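Type III effector NopAA (Sinorhizobium fredii USDA 257, PDB 6SDU) hydrolyses xyloglucan as a secreted effector of the glycosyl hydrolase 12 family, and may also have the cellulase activity of its family. Local coordinates at residues Asn115-Ser129 and His173-Asn185. Residues are numbered along the deposited sequence; the frame is centred on the assembly and turned at random.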
ATOM      1  N   ASN A 115      -6.125   9.769  10.950  1.00 40.17           N
ATOM      2  CA  ASN A 115      -5.619   9.979   9.585  1.00 37.90           C
ATOM      3  C   ASN A 115      -4.581  11.095   9.522  1.00 35.58           C
ATOM      4  O   ASN A 115      -4.408  11.734   8.487  1.00 45.68           O
ATOM      5  CB  ASN A 115      -6.752  10.252   8.587  1.00 40.04           C
ATOM      6  CG  ASN A 115      -7.784   9.137   8.549  1.00 49.39           C
ATOM      7  OD1 ASN A 115      -8.982   9.383   8.650  1.00 64.47           O
ATOM      8  ND2 ASN A 115      -7.320   7.906   8.410  1.00 46.17           N
ATOM      9  N   LYS A 116      -3.798  11.260  10.587  1.00 35.69           N
ATOM     10  CA  LYS A 116      -2.694  12.206  10.589  1.00 25.94           C
ATOM     11  C   LYS A 116      -1.375  11.522  10.325  1.00 23.47           C
ATOM     12  O   LYS A 116      -0.378  12.198  10.064  1.00 39.98           O
ATOM     13  CB  LYS A 116      -2.645  12.974  11.931  1.00 36.26           C
ATOM     14  CG  LYS A 116      -3.871  13.895  12.140  1.00 36.13           C
ATOM     15  CD  LYS A 116      -3.590  15.324  11.681  1.00 47.03           C
ATOM     16  CE  LYS A 116      -4.834  15.982  11.071  1.00 59.87           C
ATOM     17  NZ  LYS A 116      -5.042  15.756   9.582  1.00 66.24           N
ATOM     18  N   HIS A 117      -1.353  10.195  10.344  1.00 34.81           N
ATOM     19  CA  HIS A 117      -0.157   9.419  10.049  1.00 32.86           C
ATOM     20  C   HIS A 117      -0.506   8.292   9.097  1.00 28.91           C
ATOM     21  O   HIS A 117      -1.443   7.525   9.348  1.00 34.83           O
ATOM     22  CB  HIS A 117       0.452   8.856  11.339  1.00 39.11           C
ATOM     23  CG  HIS A 117       0.873   9.922  12.289  1.00 41.09           C
ATOM     24  ND1 HIS A 117       0.062  10.363  13.314  1.00 46.17           N
ATOM     25  CD2 HIS A 117       2.003  10.671  12.346  1.00 43.02           C
ATOM     26  CE1 HIS A 117       0.686  11.320  13.980  1.00 45.91           C
ATOM     27  NE2 HIS A 117       1.868  11.523  13.416  1.00 43.77           N
ATOM     28  N   GLU A 118       0.251   8.202   8.006  1.00 31.55           N
ATOM     29  CA  GLU A 118       0.111   7.160   7.000  1.00 25.65           C
ATOM     30  C   GLU A 118       1.433   6.405   6.905  1.00 28.19           C
ATOM     31  O   GLU A 118       2.494   7.024   6.747  1.00 25.32           O
ATOM     32  CB  GLU A 118      -0.255   7.793   5.652  1.00 26.48           C
ATOM     33  CG  GLU A 118      -0.615   6.829   4.607  1.00 30.96           C
ATOM     34  CD  GLU A 118      -0.730   7.477   3.224  1.00 39.49           C
ATOM     35  OE1 GLU A 118      -0.611   8.721   3.106  1.00 37.38           O
ATOM     36  OE2 GLU A 118      -0.934   6.723   2.259  1.00 31.67           O
ATOM     37  N   ILE A 119       1.385   5.082   7.050  1.00 30.36           N
ATOM     38  CA  ILE A 119       2.575   4.232   6.941  1.00 30.31           C
ATOM     39  C   ILE A 119       2.387   3.290   5.752  1.00 32.18           C
ATOM     40  O   ILE A 119       1.416   2.518   5.709  1.00 31.98           O
ATOM     41  CB  ILE A 119       2.852   3.445   8.230  1.00 29.30           C
ATOM     42  CG1 ILE A 119       3.055   4.406   9.417  1.00 30.72           C
ATOM     43  CG2 ILE A 119       4.082   2.504   8.034  1.00 22.91           C
ATOM     44  CD1 ILE A 119       1.784   4.722  10.194  1.00 36.35           C
ATOM     45  N   MET A 120       3.302   3.365   4.782  1.00 32.97           N
ATOM     46  CA  MET A 120       3.257   2.564   3.561  1.00 28.29           C
ATOM     47  C   MET A 120       4.381   1.541   3.570  1.00 30.48           C
ATOM     48  O   MET A 120       5.508   1.846   3.979  1.00 31.91           O
ATOM     49  CB  MET A 120       3.393   3.431   2.300  1.00 25.94           C
ATOM     50  CG  MET A 120       2.389   4.586   2.134  1.00 33.83           C
ATOM     51  SD  MET A 120       2.258   5.085   0.394  1.00 30.21           S
ATOM     52  CE  MET A 120       1.265   3.732  -0.223  1.00 32.61           C
ATOM     53  N   LEU A 121       4.074   0.329   3.135  1.00 25.61           N
ATOM     54  CA  LEU A 121       5.072  -0.718   2.959  1.00 27.97           C
ATOM     55  C   LEU A 121       4.952  -1.205   1.522  1.00 24.99           C
ATOM     56  O   LEU A 121       3.953  -1.834   1.172  1.00 32.15           O
ATOM     57  CB  LEU A 121       4.883  -1.874   3.950  1.00 28.37           C
ATOM     58  CG  LEU A 121       4.481  -1.530   5.399  1.00 34.81           C
ATOM     59  CD1 LEU A 121       4.134  -2.809   6.185  1.00 29.19           C
ATOM     60  CD2 LEU A 121       5.590  -0.755   6.089  1.00 34.37           C
ATOM     61  N   TRP A 122       5.937  -0.866   0.688  1.00 25.57           N
ATOM     62  CA  TRP A 122       5.961  -1.252  -0.732  1.00 29.88           C
ATOM     63  C   TRP A 122       6.605  -2.637  -0.879  1.00 30.64           C
ATOM     64  O   TRP A 122       7.806  -2.795  -0.647  1.00 33.99           O
ATOM     65  CB  TRP A 122       6.740  -0.222  -1.555  1.00 29.59           C
ATOM     66  CG  TRP A 122       6.125   1.184  -1.649  1.00 31.13           C
ATOM     67  CD1 TRP A 122       5.259   1.778  -0.763  1.00 30.24           C
ATOM     68  CD2 TRP A 122       6.367   2.154  -2.682  1.00 26.04           C
ATOM     69  NE1 TRP A 122       4.935   3.051  -1.191  1.00 28.10           N
ATOM     70  CE2 TRP A 122       5.598   3.304  -2.365  1.00 29.43           C
ATOM     71  CE3 TRP A 122       7.143   2.155  -3.856  1.00 27.38           C
ATOM     72  CZ2 TRP A 122       5.590   4.452  -3.174  1.00 28.06           C
ATOM     73  CZ3 TRP A 122       7.132   3.300  -4.673  1.00 25.96           C
ATOM     74  CH2 TRP A 122       6.352   4.427  -4.324  1.00 32.60           C
ATOM     75  N   THR A 123       5.823  -3.635  -1.288  1.00 38.25           N
ATOM     76  CA  THR A 123       6.375  -4.984  -1.448  1.00 34.12           C
ATOM     77  C   THR A 123       6.956  -5.235  -2.840  1.00 35.80           C
ATOM     78  O   THR A 123       7.977  -5.907  -2.955  1.00 36.24           O
ATOM     79  CB  THR A 123       5.314  -6.043  -1.146  1.00 32.13           C
ATOM     80  OG1 THR A 123       4.224  -5.932  -2.087  1.00 29.06           O
ATOM     81  CG2 THR A 123       4.815  -5.896   0.285  1.00 27.96           C
ATOM     82  N   ASN A 124       6.295  -4.774  -3.905  1.00 31.61           N
ATOM     83  CA  ASN A 124       6.793  -4.931  -5.274  1.00 29.66           C
ATOM     84  C   ASN A 124       6.375  -3.676  -6.027  1.00 34.47           C
ATOM     85  O   ASN A 124       5.284  -3.145  -5.797  1.00 33.41           O
ATOM     86  CB  ASN A 124       6.252  -6.201  -5.964  1.00 27.51           C
ATOM     87  CG  ASN A 124       7.089  -6.627  -7.189  1.00 30.51           C
ATOM     88  OD1 ASN A 124       8.067  -5.969  -7.577  1.00 28.00           O
ATOM     89  ND2 ASN A 124       6.687  -7.724  -7.809  1.00 28.88           N
ATOM     90  N   TYR A 125       7.271  -3.153  -6.857  1.00 34.74           N
ATOM     91  CA  TYR A 125       7.023  -1.864  -7.489  1.00 27.05           C
ATOM     92  C   TYR A 125       7.888  -1.772  -8.739  1.00 30.03           C
ATOM     93  O   TYR A 125       8.775  -2.598  -8.964  1.00 35.28           O
ATOM     94  CB  TYR A 125       7.277  -0.710  -6.504  1.00 25.18           C
ATOM     95  CG  TYR A 125       8.533  -0.859  -5.634  1.00 31.35           C
ATOM     96  CD1 TYR A 125       8.551  -1.710  -4.510  1.00 36.54           C
ATOM     97  CD2 TYR A 125       9.678  -0.134  -5.917  1.00 25.75           C
ATOM     98  CE1 TYR A 125       9.683  -1.842  -3.726  1.00 36.31           C
ATOM     99  CE2 TYR A 125      10.818  -0.258  -5.134  1.00 35.25           C
ATOM    100  CZ  TYR A 125      10.823  -1.111  -4.050  1.00 38.58           C
ATOM    101  OH  TYR A 125      11.957  -1.218  -3.294  1.00 32.82           O
ATOM    102  N   THR A 126       7.592  -0.787  -9.579  1.00 23.74           N
ATOM    103  CA  THR A 126       8.343  -0.636 -10.821  1.00 32.20           C
ATOM    104  C   THR A 126       9.542   0.290 -10.703  1.00 26.99           C
ATOM    105  O   THR A 126      10.266   0.426 -11.683  1.00 23.39           O
ATOM    106  CB  THR A 126       7.451  -0.089 -11.943  1.00 31.19           C
ATOM    107  OG1 THR A 126       6.857   1.141 -11.507  1.00 25.49           O
ATOM    108  CG2 THR A 126       6.391  -1.065 -12.279  1.00 27.19           C
ATOM    109  N   GLY A 127       9.675   1.032  -9.603  1.00 31.07           N
ATOM    110  CA  GLY A 127      10.831   1.871  -9.338  1.00 29.83           C
ATOM    111  C   GLY A 127      11.886   1.094  -8.573  1.00 34.42           C
ATOM    112  O   GLY A 127      11.889  -0.137  -8.568  1.00 39.27           O
ATOM    113  N   ASN A 128      12.826   1.814  -7.947  1.00 34.56           N
ATOM    114  CA  ASN A 128      13.891   1.167  -7.171  1.00 31.82           C
ATOM    115  C   ASN A 128      13.838   1.554  -5.694  1.00 37.05           C
ATOM    116  O   ASN A 128      13.324   2.620  -5.332  1.00 30.19           O
ATOM    117  CB  ASN A 128      15.269   1.498  -7.733  1.00 33.72           C
ATOM    118  CG  ASN A 128      15.344   1.301  -9.251  1.00 43.69           C
ATOM    119  OD1 ASN A 128      15.620   2.247  -9.984  1.00 56.29           O
ATOM    120  ND2 ASN A 128      15.068   0.088  -9.720  1.00 33.42           N
ATOM    121  N   SER A 129      14.412   0.686  -4.841  1.00 39.67           N
ATOM    122  CA  SER A 129      14.420   0.904  -3.391  1.00 30.05           C
ATOM    123  C   SER A 129      15.206   2.142  -2.975  1.00 36.66           C
ATOM    124  O   SER A 129      15.016   2.622  -1.852  1.00 45.05           O
ATOM    125  CB  SER A 129      14.975  -0.323  -2.657  1.00 40.35           C
ATOM    126  OG  SER A 129      16.345  -0.528  -2.947  1.00 44.94           O
ATOM    127  N   HIS A 173      -0.744  15.740   6.382  1.00 30.46           N
ATOM    128  CA  HIS A 173      -0.567  14.542   7.181  1.00 31.51           C
ATOM    129  C   HIS A 173       0.766  13.867   6.836  1.00 31.56           C
ATOM    130  O   HIS A 173       1.220  13.907   5.687  1.00 32.30           O
ATOM    131  CB  HIS A 173      -1.774  13.606   6.995  1.00 30.08           C
ATOM    132  CG  HIS A 173      -1.644  12.654   5.848  1.00 34.20           C
ATOM    133  ND1 HIS A 173      -2.061  12.960   4.570  1.00 36.43           N
ATOM    134  CD2 HIS A 173      -1.144  11.396   5.788  1.00 38.07           C
ATOM    135  CE1 HIS A 173      -1.822  11.929   3.774  1.00 36.79           C
ATOM    136  NE2 HIS A 173      -1.272  10.966   4.492  1.00 35.58           N
ATOM    137  N   LYS A 174       1.416  13.310   7.861  1.00 30.14           N
ATOM    138  CA  LYS A 174       2.720  12.663   7.730  1.00 29.42           C
ATOM    139  C   LYS A 174       2.645  11.331   6.977  1.00 27.63           C
ATOM    140  O   LYS A 174       1.826  10.463   7.296  1.00 27.86           O
ATOM    141  CB  LYS A 174       3.302  12.417   9.121  1.00 26.08           C
ATOM    142  CG  LYS A 174       4.715  11.882   9.105  1.00 42.87           C
ATOM    143  CD  LYS A 174       5.655  12.942   8.555  1.00 47.52           C
ATOM    144  CE  LYS A 174       6.028  13.946   9.622  1.00 47.46           C
ATOM    145  NZ  LYS A 174       6.749  15.102   9.024  1.00 46.45           N
ATOM    146  N   VAL A 175       3.577  11.114   6.050  1.00 24.76           N
ATOM    147  CA  VAL A 175       3.664   9.842   5.327  1.00 28.62           C
ATOM    148  C   VAL A 175       5.056   9.248   5.528  1.00 30.79           C
ATOM    149  O   VAL A 175       6.060   9.856   5.139  1.00 36.22           O
ATOM    150  CB  VAL A 175       3.377  10.011   3.823  1.00 22.99           C
ATOM    151  CG1 VAL A 175       3.316   8.634   3.112  1.00 20.57           C
ATOM    152  CG2 VAL A 175       2.118  10.789   3.607  1.00 27.99           C
ATOM    153  N   ILE A 176       5.111   8.056   6.114  1.00 31.80           N
ATOM    154  CA  ILE A 176       6.345   7.294   6.274  1.00 30.56           C
ATOM    155  C   ILE A 176       6.217   6.076   5.358  1.00 33.79           C
ATOM    156  O   ILE A 176       5.277   5.282   5.507  1.00 29.36           O
ATOM    157  CB  ILE A 176       6.565   6.864   7.737  1.00 32.48           C
ATOM    158  CG1 ILE A 176       6.468   8.046   8.704  1.00 39.86           C
ATOM    159  CG2 ILE A 176       7.923   6.193   7.907  1.00 26.37           C
ATOM    160  CD1 ILE A 176       7.632   8.997   8.586  1.00 47.99           C
ATOM    161  N   SER A 177       7.147   5.928   4.410  1.00 29.31           N
ATOM    162  CA  SER A 177       7.105   4.847   3.425  1.00 29.81           C
ATOM    163  C   SER A 177       8.324   3.941   3.555  1.00 27.65           C
ATOM    164  O   SER A 177       9.460   4.423   3.581  1.00 31.26           O
ATOM    165  CB  SER A 177       7.053   5.402   2.005  1.00 30.62           C
ATOM    166  OG  SER A 177       5.991   6.312   1.861  1.00 34.59           O
ATOM    167  N   LEU A 178       8.092   2.635   3.605  1.00 27.96           N
ATOM    168  CA  LEU A 178       9.168   1.653   3.626  1.00 31.96           C
ATOM    169  C   LEU A 178       9.139   0.889   2.305  1.00 28.06           C
ATOM    170  O   LEU A 178       8.117   0.287   1.962  1.00 30.39           O
ATOM    171  CB  LEU A 178       9.026   0.697   4.811  1.00 26.73           C
ATOM    172  CG  LEU A 178       9.475   1.282   6.156  1.00 26.26           C
ATOM    173  CD1 LEU A 178       8.520   2.337   6.649  1.00 25.17           C
ATOM    174  CD2 LEU A 178       9.627   0.161   7.201  1.00 28.39           C
ATOM    175  N   LEU A 179      10.249   0.917   1.573  1.00 32.15           N
ATOM    176  CA  LEU A 179      10.381   0.210   0.302  1.00 37.65           C
ATOM    177  C   LEU A 179      11.265  -1.001   0.561  1.00 40.00           C
ATOM    178  O   LEU A 179      12.388  -0.849   1.041  1.00 41.68           O
ATOM    179  CB  LEU A 179      11.005   1.105  -0.781  1.00 27.35           C
ATOM    180  CG  LEU A 179      10.077   1.993  -1.608  1.00 34.13           C
ATOM    181  CD1 LEU A 179       9.263   2.927  -0.741  1.00 22.91           C
ATOM    182  CD2 LEU A 179      10.896   2.790  -2.652  1.00 39.50           C
ATOM    183  N   ARG A 180      10.754  -2.199   0.273  1.00 42.00           N
ATOM    184  CA  ARG A 180      11.553  -3.397   0.499  1.00 33.72           C
ATOM    185  C   ARG A 180      12.791  -3.368  -0.386  1.00 39.12           C
ATOM    186  O   ARG A 180      12.694  -3.171  -1.603  1.00 39.59           O
ATOM    187  CB  ARG A 180      10.734  -4.651   0.210  1.00 34.05           C
ATOM    188  CG  ARG A 180      10.385  -5.425   1.457  1.00 47.46           C
ATOM    189  CD  ARG A 180       9.792  -6.753   1.128  1.00 48.25           C
ATOM    190  NE  ARG A 180      10.842  -7.685   0.771  1.00 59.72           N
ATOM    191  CZ  ARG A 180      10.954  -8.899   1.275  1.00 61.72           C
ATOM    192  NH1 ARG A 180      10.076  -9.335   2.161  1.00 55.77           N
ATOM    193  NH2 ARG A 180      11.941  -9.673   0.882  1.00 66.45           N
ATOM    194  N   THR A 181      13.963  -3.580   0.231  1.00 36.86           N
ATOM    195  CA  THR A 181      15.210  -3.575  -0.529  1.00 34.65           C
ATOM    196  C   THR A 181      15.264  -4.734  -1.504  1.00 37.71           C
ATOM    197  O   THR A 181      15.986  -4.660  -2.503  1.00 42.84           O
ATOM    198  CB  THR A 181      16.424  -3.595   0.403  1.00 40.30           C
ATOM    199  OG1 THR A 181      16.392  -4.773   1.231  1.00 39.97           O
ATOM    200  CG2 THR A 181      16.428  -2.335   1.265  1.00 41.24           C
ATOM    201  N   SER A 182      14.597  -5.845  -1.181  1.00 36.52           N
ATOM    202  CA  SER A 182      14.390  -6.951  -2.107  1.00 44.72           C
ATOM    203  C   SER A 182      12.889  -7.098  -2.360  1.00 42.81           C
ATOM    204  O   SER A 182      12.119  -7.355  -1.430  1.00 41.58           O
ATOM    205  CB  SER A 182      14.998  -8.249  -1.562  1.00 46.96           C
ATOM    206  OG  SER A 182      15.041  -9.231  -2.575  1.00 51.99           O
ATOM    207  N   LYS A 183      12.467  -6.912  -3.608  1.00 46.12           N
ATOM    208  CA  LYS A 183      11.053  -7.026  -3.941  1.00 40.71           C
ATOM    209  C   LYS A 183      10.610  -8.479  -3.845  1.00 37.83           C
ATOM    210  O   LYS A 183      11.392  -9.402  -4.094  1.00 42.97           O
ATOM    211  CB  LYS A 183      10.787  -6.505  -5.347  1.00 38.53           C
ATOM    212  CG  LYS A 183      11.168  -5.053  -5.569  1.00 37.66           C
ATOM    213  CD  LYS A 183      11.303  -4.765  -7.074  1.00 32.61           C
ATOM    214  CE  LYS A 183      11.641  -3.297  -7.310  1.00 31.86           C
ATOM    215  NZ  LYS A 183      11.463  -2.945  -8.739  1.00 39.68           N
ATOM    216  N   THR A 184       9.357  -8.680  -3.444  1.00 30.94           N
ATOM    217  CA  THR A 184       8.802 -10.025  -3.304  1.00 30.61           C
ATOM    218  C   THR A 184       7.320 -10.000  -3.661  1.00 37.80           C
ATOM    219  O   THR A 184       6.664  -8.945  -3.605  1.00 38.23           O
ATOM    220  CB  THR A 184       9.017 -10.561  -1.874  1.00 36.53           C
ATOM    221  OG1 THR A 184       8.788 -11.983  -1.831  1.00 43.68           O
ATOM    222  CG2 THR A 184       8.073  -9.843  -0.892  1.00 38.27           C
ATOM    223  N   ASN A 185       6.795 -11.174  -4.053  1.00 31.22           N
ATOM    224  CA  ASN A 185       5.368 -11.338  -4.328  1.00 34.78           C
ATOM    225  C   ASN A 185       4.646 -12.207  -3.308  1.00 33.48           C
ATOM    226  O   ASN A 185       3.457 -12.504  -3.497  1.00 39.38           O
ATOM    227  CB  ASN A 185       5.130 -11.899  -5.738  1.00 29.21           C
ATOM    228  CG  ASN A 185       5.340 -10.846  -6.817  1.00 30.45           C
ATOM    229  OD1 ASN A 185       4.929  -9.693  -6.653  1.00 30.04           O
ATOM    230  ND2 ASN A 185       5.984 -11.228  -7.922  1.00 30.09           N
TER
HETATM  231  O   HOH W   1       7.638  -9.843  -9.996  1.00 40.99           O
HETATM  232  O   HOH W   2      18.048  -2.864  -3.051  1.00 43.11           O
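Trp122 and Leu179 point the same way from neighbouring strands, and the leucine lays CD1 over the five-membered ring of the indole, 3.8 Å from its centroid; tryptophan offers it a broad apolar face. Leucine suits this place because its branches serve two aromatic neighbours: CG lies over one face of the Tyr125 ring, with CD2 3.9 Å from Tyr125 CE2. Lys183 lays CE over the opposite face, and its extended chain carries NZ on to Tyr125 O (2.7 Å) and Gly127 O (2.8 Å). Only a long side chain can pass the ring with its methylenes, add a cation-pi contact and still hold two carbonyls of the turn at residues 125-127. Tyrosine supplies both a ring to pack and a hydroxyl to bond: with CG tucked over the backbone (chi1 42°), Tyr125 OH reaches Arg180 O at 2.7 Å, from above the carbonyl plane.

At the other end, His173 NE2 donates to Glu118 OE1 (2.7 Å, 163° at the hydrogen), approaching on the anti side of the carboxylate. His173 ND1 is hydrogen-bonded to Asp171, which helps set the turn of the ring.

Beneath these groups, strands 117-122 and 174-180 run parallel, 11° apart. On the opposite face Leu121 and Leu178 pack against Ile194 of helix 191-200. Met120 and Trp122 touch the bound beta-D-glucopyranose, making this parallel pair part of the sugar-binding cleft in the beta-sandwich (jelly-roll) fold of glycosyl hydrolase family 12.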